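Local coordinates for protein beta-glucosidase (Chaetomella raphigera, PDB 6JXG) that probably hydrolyses terminal, non-reducing beta-D-glucosyl residues with release of beta-D-glucose, as a secreted family 3 glycoside hydrolase of cellulose degradation, at residues F228-A234 and G246-P252; G377-M381 and G505-S511; T437-G441 and N482-L487. All coordinates share one frame. Numbering follows the deposited sequence.

Contact 1. Residues F228-A234 and G246-P252; sequences FVVSDWA and GLDVAMP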
loop_
_atom_site.group_PDB
_atom_site.type_symbol
_atom_site.label_atom_id
_atom_site.label_comp_id
_atom_site.label_asym_id
_atom_site.label_seq_id
_atom_site.Cartn_x
_atom_site.Cartn_y
_atom_site.Cartn_z
ATOM N N PHE A 228 -4.591 -9.730 -17.674
ATOM C CA PHE A 228 -3.403 -10.422 -18.020
ATOM C C PHE A 228 -2.421 -10.389 -16.836
ATOM O O PHE A 228 -2.458 -9.481 -16.011
ATOM C CB PHE A 228 -2.762 -9.910 -19.288
ATOM C CG PHE A 228 -2.129 -8.599 -19.172
ATOM C CD1 PHE A 228 -0.764 -8.483 -18.897
ATOM C CD2 PHE A 228 -2.887 -7.428 -19.414
ATOM C CE1 PHE A 228 -0.172 -7.250 -18.812
ATOM C CE2 PHE A 228 -2.294 -6.194 -19.360
ATOM C CZ PHE A 228 -0.912 -6.073 -19.090
ATOM N N VAL A 229 -1.637 -11.450 -16.757
ATOM C CA VAL A 229 -0.568 -11.598 -15.748
ATOM C C VAL A 229 0.785 -11.305 -16.338
ATOM O O VAL A 229 1.144 -11.839 -17.362
ATOM C CB VAL A 229 -0.585 -13.029 -15.158
ATOM C CG1 VAL A 229 0.502 -13.104 -14.090
ATOM C CG2 VAL A 229 -1.957 -13.308 -14.530
ATOM N N VAL A 230 1.545 -10.420 -15.671
ATOM C CA VAL A 230 2.855 -10.039 -16.094
ATOM C C VAL A 230 3.884 -10.506 -15.075
ATOM O O VAL A 230 3.609 -10.547 -13.875
ATOM C CB VAL A 230 2.893 -8.560 -16.385
ATOM C CG1 VAL A 230 2.527 -7.694 -15.171
ATOM C CG2 VAL A 230 4.250 -8.190 -16.934
ATOM N N SER A 231 5.083 -10.869 -15.532
ATOM C CA SER A 231 6.086 -11.286 -14.572
ATOM C C SER A 231 6.697 -10.158 -13.845
ATOM O O SER A 231 6.921 -9.073 -14.396
ATOM C CB SER A 231 7.174 -12.137 -15.224
ATOM O OG SER A 231 7.937 -11.357 -16.112
ATOM N N ASP A 232 7.118 -10.431 -12.601
ATOM C CA ASP A 232 8.076 -9.532 -12.027
ATOM C C ASP A 232 9.340 -9.669 -12.883
ATOM O O ASP A 232 9.452 -10.590 -13.716
ATOM C CB ASP A 232 8.269 -9.802 -10.522
ATOM C CG ASP A 232 8.742 -8.582 -9.736
ATOM O OD1 ASP A 232 9.352 -7.679 -10.337
ATOM O OD2 ASP A 232 8.550 -8.551 -8.484
ATOM N N TRP A 233 10.278 -8.728 -12.703
ATOM C CA TRP A 233 11.322 -8.531 -13.663
ATOM C C TRP A 233 12.333 -9.661 -13.551
ATOM O O TRP A 233 13.061 -9.803 -12.581
ATOM C CB TRP A 233 11.930 -7.157 -13.590
ATOM C CG TRP A 233 11.370 -6.152 -14.568
ATOM C CD1 TRP A 233 12.106 -5.269 -15.272
ATOM C CD2 TRP A 233 9.980 -5.852 -14.887
ATOM N NE1 TRP A 233 11.307 -4.472 -16.047
ATOM C CE2 TRP A 233 9.995 -4.796 -15.828
ATOM C CE3 TRP A 233 8.739 -6.350 -14.458
ATOM C CZ2 TRP A 233 8.830 -4.252 -16.371
ATOM C CZ3 TRP A 233 7.587 -5.816 -14.988
ATOM C CH2 TRP A 233 7.634 -4.756 -15.943
ATOM N N ALA A 234 12.363 -10.438 -14.637
ATOM C CA ALA A 234 13.154 -11.670 -14.753
ATOM C C ALA A 234 12.697 -12.737 -13.743
ATOM O O ALA A 234 13.529 -13.509 -13.232
ATOM C CB ALA A 234 14.652 -11.398 -14.642
ATOM N N GLY A 246 0.055 -20.071 -16.891
ATOM C CA GLY A 246 -0.835 -18.970 -17.131
ATOM C C GLY A 246 -0.220 -17.569 -17.138
ATOM O O GLY A 246 -0.938 -16.596 -17.017
ATOM N N LEU A 247 1.086 -17.467 -17.264
ATOM C CA LEU A 247 1.738 -16.198 -17.443
ATOM C C LEU A 247 1.290 -15.661 -18.825
ATOM O O LEU A 247 1.091 -16.453 -19.745
ATOM C CB LEU A 247 3.226 -16.280 -17.383
ATOM C CG LEU A 247 4.089 -15.036 -17.500
ATOM C CD1 LEU A 247 3.811 -14.138 -16.297
ATOM C CD2 LEU A 247 5.577 -15.360 -17.572
ATOM N N ASP A 248 1.130 -14.336 -18.941
ATOM C CA ASP A 248 0.758 -13.707 -20.235
ATOM C C ASP A 248 1.802 -12.801 -20.820
ATOM O O ASP A 248 1.883 -12.679 -22.062
ATOM C CB ASP A 248 -0.535 -12.950 -20.108
ATOM C CG ASP A 248 -1.678 -13.847 -19.614
ATOM O OD1 ASP A 248 -1.907 -14.913 -20.268
ATOM O OD2 ASP A 248 -2.336 -13.497 -18.598
ATOM N N VAL A 249 2.598 -12.171 -19.983
ATOM C CA VAL A 249 3.638 -11.274 -20.451
ATOM C C VAL A 249 4.938 -11.460 -19.662
ATOM O O VAL A 249 4.936 -11.433 -18.427
ATOM C CB VAL A 249 3.231 -9.798 -20.294
ATOM C CG1 VAL A 249 4.305 -8.855 -20.861
ATOM C CG2 VAL A 249 1.904 -9.532 -20.987
ATOM N N ALA A 250 6.042 -11.625 -20.391
ATOM C CA ALA A 250 7.342 -11.831 -19.780
ATOM C C ALA A 250 8.142 -10.555 -19.786
ATOM O O ALA A 250 8.513 -10.089 -20.856
ATOM C CB ALA A 250 8.126 -12.932 -20.493
ATOM N N MET A 251 8.399 -10.005 -18.612
ATOM C CA MET A 251 9.165 -8.779 -18.519
ATOM C C MET A 251 10.462 -8.999 -17.724
ATOM O O MET A 251 10.411 -9.668 -16.728
ATOM C CB MET A 251 8.320 -7.726 -17.782
ATOM C CG MET A 251 7.253 -7.112 -18.658
ATOM S SD MET A 251 8.049 -6.055 -19.915
ATOM C CE MET A 251 6.953 -6.378 -21.283
ATOM N N PRO A 252 11.570 -8.277 -18.036
ATOM C CA PRO A 252 11.624 -7.339 -19.197
ATOM C C PRO A 252 11.762 -8.012 -20.541
ATOM O O PRO A 252 11.881 -7.297 -21.588
ATOM C CB PRO A 252 12.859 -6.492 -18.907
ATOM C CG PRO A 252 13.744 -7.371 -18.068
ATOM C CD PRO A 252 12.809 -8.221 -17.219
#

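Contact 2. Residues G377-M381 and G505-S511; sequences GHLAM and GVSGQES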
loop_
_atom_site.group_PDB
_atom_site.type_symbol
_atom_site.label_atom_id
_atom_site.label_comp_id
_atom_site.label_asym_id
_atom_site.label_seq_id
_atom_site.Cartn_x
_atom_site.Cartn_y
_atom_site.Cartn_z
ATOM N N GLY A 377 19.157 12.962 5.548
ATOM C CA GLY A 377 18.149 13.981 5.546
ATOM C C GLY A 377 16.693 13.468 5.694
ATOM O O GLY A 377 16.459 12.328 6.077
ATOM N N HIS A 378 15.744 14.364 5.415
ATOM C CA HIS A 378 14.330 14.091 5.525
ATOM C C HIS A 378 13.888 12.885 4.742
ATOM O O HIS A 378 14.194 12.767 3.579
ATOM C CB HIS A 378 13.513 15.274 5.125
ATOM C CG HIS A 378 12.097 15.120 5.532
ATOM N ND1 HIS A 378 11.738 14.758 6.812
ATOM C CD2 HIS A 378 10.952 15.195 4.818
ATOM C CE1 HIS A 378 10.418 14.664 6.871
ATOM N NE2 HIS A 378 9.925 14.906 5.674
ATOM N N LEU A 379 13.219 11.965 5.429
ATOM C CA LEU A 379 12.822 10.729 4.846
ATOM C C LEU A 379 11.356 10.818 4.374
ATOM O O LEU A 379 10.465 11.004 5.232
ATOM C CB LEU A 379 12.959 9.574 5.850
ATOM C CG LEU A 379 12.482 8.216 5.352
ATOM C CD1 LEU A 379 13.428 7.699 4.268
ATOM C CD2 LEU A 379 12.444 7.199 6.439
ATOM N N ALA A 380 11.123 10.592 3.068
ATOM C CA ALA A 380 9.770 10.753 2.528
ATOM C C ALA A 380 9.322 9.657 1.609
ATOM O O ALA A 380 8.185 9.657 1.107
ATOM C CB ALA A 380 9.624 12.112 1.877
ATOM N N MET A 381 10.165 8.631 1.525
ATOM C CA MET A 381 9.987 7.506 0.606
ATOM C C MET A 381 11.018 6.427 1.100
ATOM O O MET A 381 12.169 6.804 1.421
ATOM C CB MET A 381 10.443 8.061 -0.752
ATOM C CG MET A 381 10.086 7.227 -1.851
ATOM S SD MET A 381 10.318 7.892 -3.391
ATOM C CE MET A 381 9.366 9.399 -3.391
ATOM N N GLY A 505 4.928 9.253 9.447
ATOM C CA GLY A 505 5.040 8.331 8.321
ATOM C C GLY A 505 6.030 8.741 7.263
ATOM O O GLY A 505 7.004 9.424 7.570
ATOM N N VAL A 506 5.740 8.381 6.003
ATOM C CA VAL A 506 6.627 8.559 4.873
ATOM C C VAL A 506 5.745 8.997 3.708
ATOM O O VAL A 506 4.981 8.233 3.142
ATOM C CB VAL A 506 7.491 7.318 4.566
ATOM C CG1 VAL A 506 8.596 7.204 5.606
ATOM C CG2 VAL A 506 6.679 6.038 4.686
ATOM N N SER A 507 5.809 10.291 3.458
ATOM C CA SER A 507 4.686 11.020 2.857
ATOM C C SER A 507 4.986 11.861 1.625
ATOM O O SER A 507 4.162 12.676 1.225
ATOM C CB SER A 507 3.930 11.862 3.942
ATOM O OG SER A 507 4.699 12.918 4.503
ATOM N N GLY A 508 6.103 11.597 0.940
ATOM C CA GLY A 508 6.295 12.206 -0.354
ATOM C C GLY A 508 6.622 13.679 -0.288
ATOM O O GLY A 508 6.927 14.238 0.798
ATOM N N GLN A 509 6.468 14.340 -1.442
ATOM C CA GLN A 509 7.006 15.694 -1.652
ATOM C C GLN A 509 6.476 16.770 -0.733
ATOM O O GLN A 509 7.219 17.746 -0.405
ATOM C CB GLN A 509 6.832 16.141 -3.111
ATOM C CG GLN A 509 5.362 16.366 -3.550
ATOM C CD GLN A 509 5.233 16.485 -5.051
ATOM O OE1 GLN A 509 5.806 15.689 -5.798
ATOM N NE2 GLN A 509 4.503 17.492 -5.509
ATOM N N GLU A 510 5.206 16.622 -0.358
ATOM C CA GLU A 510 4.590 17.601 0.529
ATOM C C GLU A 510 4.711 17.319 2.040
ATOM O O GLU A 510 4.169 18.080 2.853
ATOM C CB GLU A 510 3.125 17.823 0.123
ATOM C CG GLU A 510 3.037 18.685 -1.138
ATOM C CD GLU A 510 3.166 20.176 -0.938
ATOM O OE1 GLU A 510 2.700 20.727 0.124
ATOM O OE2 GLU A 510 3.733 20.812 -1.858
ATOM N N SER A 511 5.520 16.329 2.395
ATOM C CA SER A 511 5.704 15.872 3.788
ATOM C C SER A 511 5.684 17.004 4.841
ATOM O O SER A 511 4.833 17.027 5.741
ATOM C CB SER A 511 7.034 15.069 3.902
ATOM O OG SER A 511 7.270 14.630 5.231
HETATM O O HOH W 1 7.687 11.926 5.010
#

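Contact 3. Residues T437-G441 and N482-L487; sequences TADSG and NSVGPL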
loop_
_atom_site.group_PDB
_atom_site.type_symbol
_atom_site.label_atom_id
_atom_site.label_comp_id
_atom_site.label_asym_id
_atom_site.label_seq_id
_atom_site.Cartn_x
_atom_site.Cartn_y
_atom_site.Cartn_z
ATOM N N THR A 437 13.916 8.696 12.322
ATOM C CA THR A 437 13.445 7.860 11.178
ATOM C C THR A 437 13.634 6.367 11.329
ATOM O O THR A 437 14.355 5.868 12.203
ATOM C CB THR A 437 14.212 8.250 9.887
ATOM O OG1 THR A 437 15.620 8.066 10.122
ATOM C CG2 THR A 437 13.962 9.682 9.528
ATOM N N ALA A 438 12.979 5.623 10.449
ATOM C CA ALA A 438 13.365 4.274 10.161
ATOM C C ALA A 438 13.038 3.973 8.694
ATOM O O ALA A 438 11.980 4.350 8.235
ATOM C CB ALA A 438 12.694 3.268 11.090
ATOM N N ASP A 439 13.955 3.311 7.980
ATOM C CA ASP A 439 13.832 3.146 6.558
ATOM C C ASP A 439 13.988 1.704 6.149
ATOM O O ASP A 439 14.429 0.859 6.912
ATOM C CB ASP A 439 14.880 4.075 5.859
ATOM C CG ASP A 439 14.599 4.380 4.421
ATOM O OD1 ASP A 439 13.488 4.051 3.904
ATOM O OD2 ASP A 439 15.549 5.005 3.791
ATOM N N SER A 440 13.605 1.421 4.909
ATOM C CA SER A 440 13.782 0.085 4.350
ATOM C C SER A 440 13.411 0.191 2.869
ATOM O O SER A 440 12.946 1.220 2.387
ATOM C CB SER A 440 12.903 -0.960 5.100
ATOM O OG SER A 440 11.497 -0.852 4.851
ATOM N N GLY A 441 13.550 -0.917 2.188
ATOM C CA GLY A 441 13.314 -0.965 0.762
ATOM C C GLY A 441 13.420 -2.327 0.146
ATOM O O GLY A 441 13.493 -3.365 0.826
ATOM N N ASN A 482 9.483 9.821 11.277
ATOM C CA ASN A 482 9.205 9.455 9.881
ATOM C C ASN A 482 9.694 8.012 9.661
ATOM O O ASN A 482 10.888 7.785 9.480
ATOM C CB ASN A 482 9.882 10.458 8.930
ATOM C CG ASN A 482 9.202 11.791 8.903
ATOM O OD1 ASN A 482 8.075 11.963 8.312
ATOM N ND2 ASN A 482 9.819 12.765 9.536
ATOM N N SER A 483 8.768 7.023 9.660
ATOM C CA SER A 483 9.133 5.638 9.562
ATOM C C SER A 483 8.268 4.879 8.593
ATOM O O SER A 483 7.062 5.130 8.481
ATOM C CB SER A 483 8.972 4.957 10.932
ATOM O OG SER A 483 9.159 3.543 10.917
ATOM N N VAL A 484 8.925 3.941 7.916
ATOM C CA VAL A 484 8.296 2.992 6.984
ATOM C C VAL A 484 7.418 1.967 7.628
ATOM O O VAL A 484 6.668 1.277 6.931
ATOM C CB VAL A 484 9.346 2.278 6.117
ATOM C CG1 VAL A 484 10.056 3.311 5.274
ATOM C CG2 VAL A 484 10.389 1.503 6.965
ATOM N N GLY A 485 7.501 1.816 8.965
ATOM C CA GLY A 485 6.727 0.803 9.626
ATOM C C GLY A 485 6.880 0.829 11.115
ATOM O O GLY A 485 7.584 1.684 11.616
ATOM N N PRO A 486 6.266 -0.128 11.800
ATOM C CA PRO A 486 6.312 -0.199 13.260
ATOM C C PRO A 486 7.722 -0.071 13.802
ATOM O O PRO A 486 8.716 -0.581 13.215
ATOM C CB PRO A 486 5.779 -1.612 13.563
ATOM C CG PRO A 486 5.033 -2.036 12.363
ATOM C CD PRO A 486 5.571 -1.290 11.209
ATOM N N LEU A 487 7.805 0.589 14.937
ATOM C CA LEU A 487 8.996 0.681 15.721
ATOM C C LEU A 487 8.594 0.415 17.210
ATOM O O LEU A 487 7.498 0.732 17.628
ATOM C CB LEU A 487 9.641 2.056 15.620
ATOM C CG LEU A 487 10.168 2.480 14.276
ATOM C CD1 LEU A 487 10.515 3.925 14.250
ATOM C CD2 LEU A 487 11.407 1.598 14.060
#

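Contact 1. Residues F228-A234 and G246-P252
This contact lies in the N-terminal, TIM-barrel-like domain of a family 3 glycosidase, around the Ser-Asp-Trp motif at the end of strand 228-231. In this family the aspartate of that motif is the nucleophile, so Asp232 probably plays the role here; its CA-to-CB bond points away from residues 246-252. The chain reaches those residues through helix 239-245, closed by a Schellman motif at Gly246. The two segments then run side by side, their end-to-end directions 50° apart, with a single backbone bridge between Val230 and Val249. Val229 O accepts from both Asp248 N and Val249 N, each at 3.0 Å, and Ser231 N donates to Val249 O, also at 3.0 Å. Asp248 points toward the strand, and its OD2 accepts a hydrogen bond from Val229 N at 2.8 Å; the same carboxylate forms salt bridges with Lys220 and Arg280. Further along, Met251 N donates to Ser231 OG at 2.9 Å, and Ala234 N closes on Met251 O at 3.0 Å. One face of the Trp233 indole is covered by two CH-pi contacts: Met251 CB sits 3.4 Å from the centroid of its six-membered ring, and CD of Pro252, which follows a cis peptide bond, lies 3.9 Å from that of the five-membered ring. Trp233 NE1 is held by Val40 O. The contact thus ties down Ser231, Trp233 and Ala234 around Asp232, whose OD1 accepts locally from Trp233 N at 2.7 Å, consistent with a positioned carboxylate.

Contact 2. Residues G377-M381 and G505-S511
Two buried loops meet here at the C-terminal ends of strands 351-355 and 498-503, in the mostly parallel sheet of the family 3 C-terminal alpha/beta domain, through a few polar bonds and one well-placed water. The direct side-chain link is His378 NE2 to Ser511 OG, 2.7 Å and nearly straight, with the hydroxyl at the edge of the imidazole; on the other ring nitrogen, ND1 pairs with Asp358 O, so both nitrogens of His378 are used. The backbone link is Gly508 N to Ala380 O, 2.9 Å, made where the Ala380 and Val506 backbones come close, CA to CA 4.5 Å. Water 1 fills the space between these two bonds. It donates to Leu379 O at 2.9 Å, accepts from Ser507 N at 2.9 Å, and bonds Ser511 OG at 2.7 Å, which satisfies a carbonyl and an amide that do not meet each other. Met381 N, by contrast, is buried with no partner; its nearest neighbour across the contact is Val506 CB at 4.3 Å. Apolar packing is slight, Leu379 CD2 touching Val506 CG1 at 3.9 Å. Gly508, with positive phi, opens a type I turn closed by Ser511 N to Gly508 O at 3.0 Å. That turn leads straight into helix 511-519, with Glu510 at the N-cap position and its OE1 bonded to Asn513. Residues 505-511 thus join strand 498-503 to the helix. Helix 323-332 touches Ser507, Gln509 and Glu510, while Val506 O meets Thr74 and Gln509 meets Ala71, both of the N-terminal domain.

Contact 3. Residues T437-G441 and N482-L487
Neighbouring parallel strands 431-438 and 477-483 end together here, in the central sheet of the C-terminal domain. Ala438 N donates to Asn482 O at 3.2 Å, and Val484 N to Ala438 O at 3.1 Å. Thr437 and Asn482 share one face of the sheet. Thr437 adopts p, and its OG1 pairs with Asp375; Asn482, in m, sends ND2 to Asp358. On the face of Ala438 and Ser483, the t rotamer of Ser483 lets OG donate to Gly485 O at 2.5 Å, where the chain turns aside just past the strand. Leu487, m at chi1 and t at chi2, then brings CD2 within 3.6 Å of Ala438 CB. Val484, in m, wedges its methyls beside the outgoing chain: CG2 lies 3.4 Å from Ser440 OG and CG1 3.8 Å from Asp439 OD1. Ser440 OG bonds Gly121 O of the N-terminal domain. Backbone pairing at the strand ends is thus combined with apolar contacts of Val484 and Leu487, while Thr437, Asn482 and Ser440 bond to other parts of the chain.

In the fold
Contact 1 comes first along the chain and belongs to the N-terminal, TIM-barrel-like domain; contacts 2 and 3 lie in the C-terminal domain, with contact 3 nested inside the loop that contact 2 closes. Their centres are about 11 Å apart, and they touch where Leu379 CD2 approaches Ala438 O at 3.4 Å and His378 CE1 lies 3.3 Å from Asn482 ND2. Strands 431-438, 477-483 and 498-503 are parallel neighbours in one sheet, so both contacts gather loops at the C-terminal ends of its parallel strands. Contact 1 stands apart, its nearest atoms about 17 Å from contact 2 and about 12 Å from contact 3. In family 3 the active site commonly lies between these two domains.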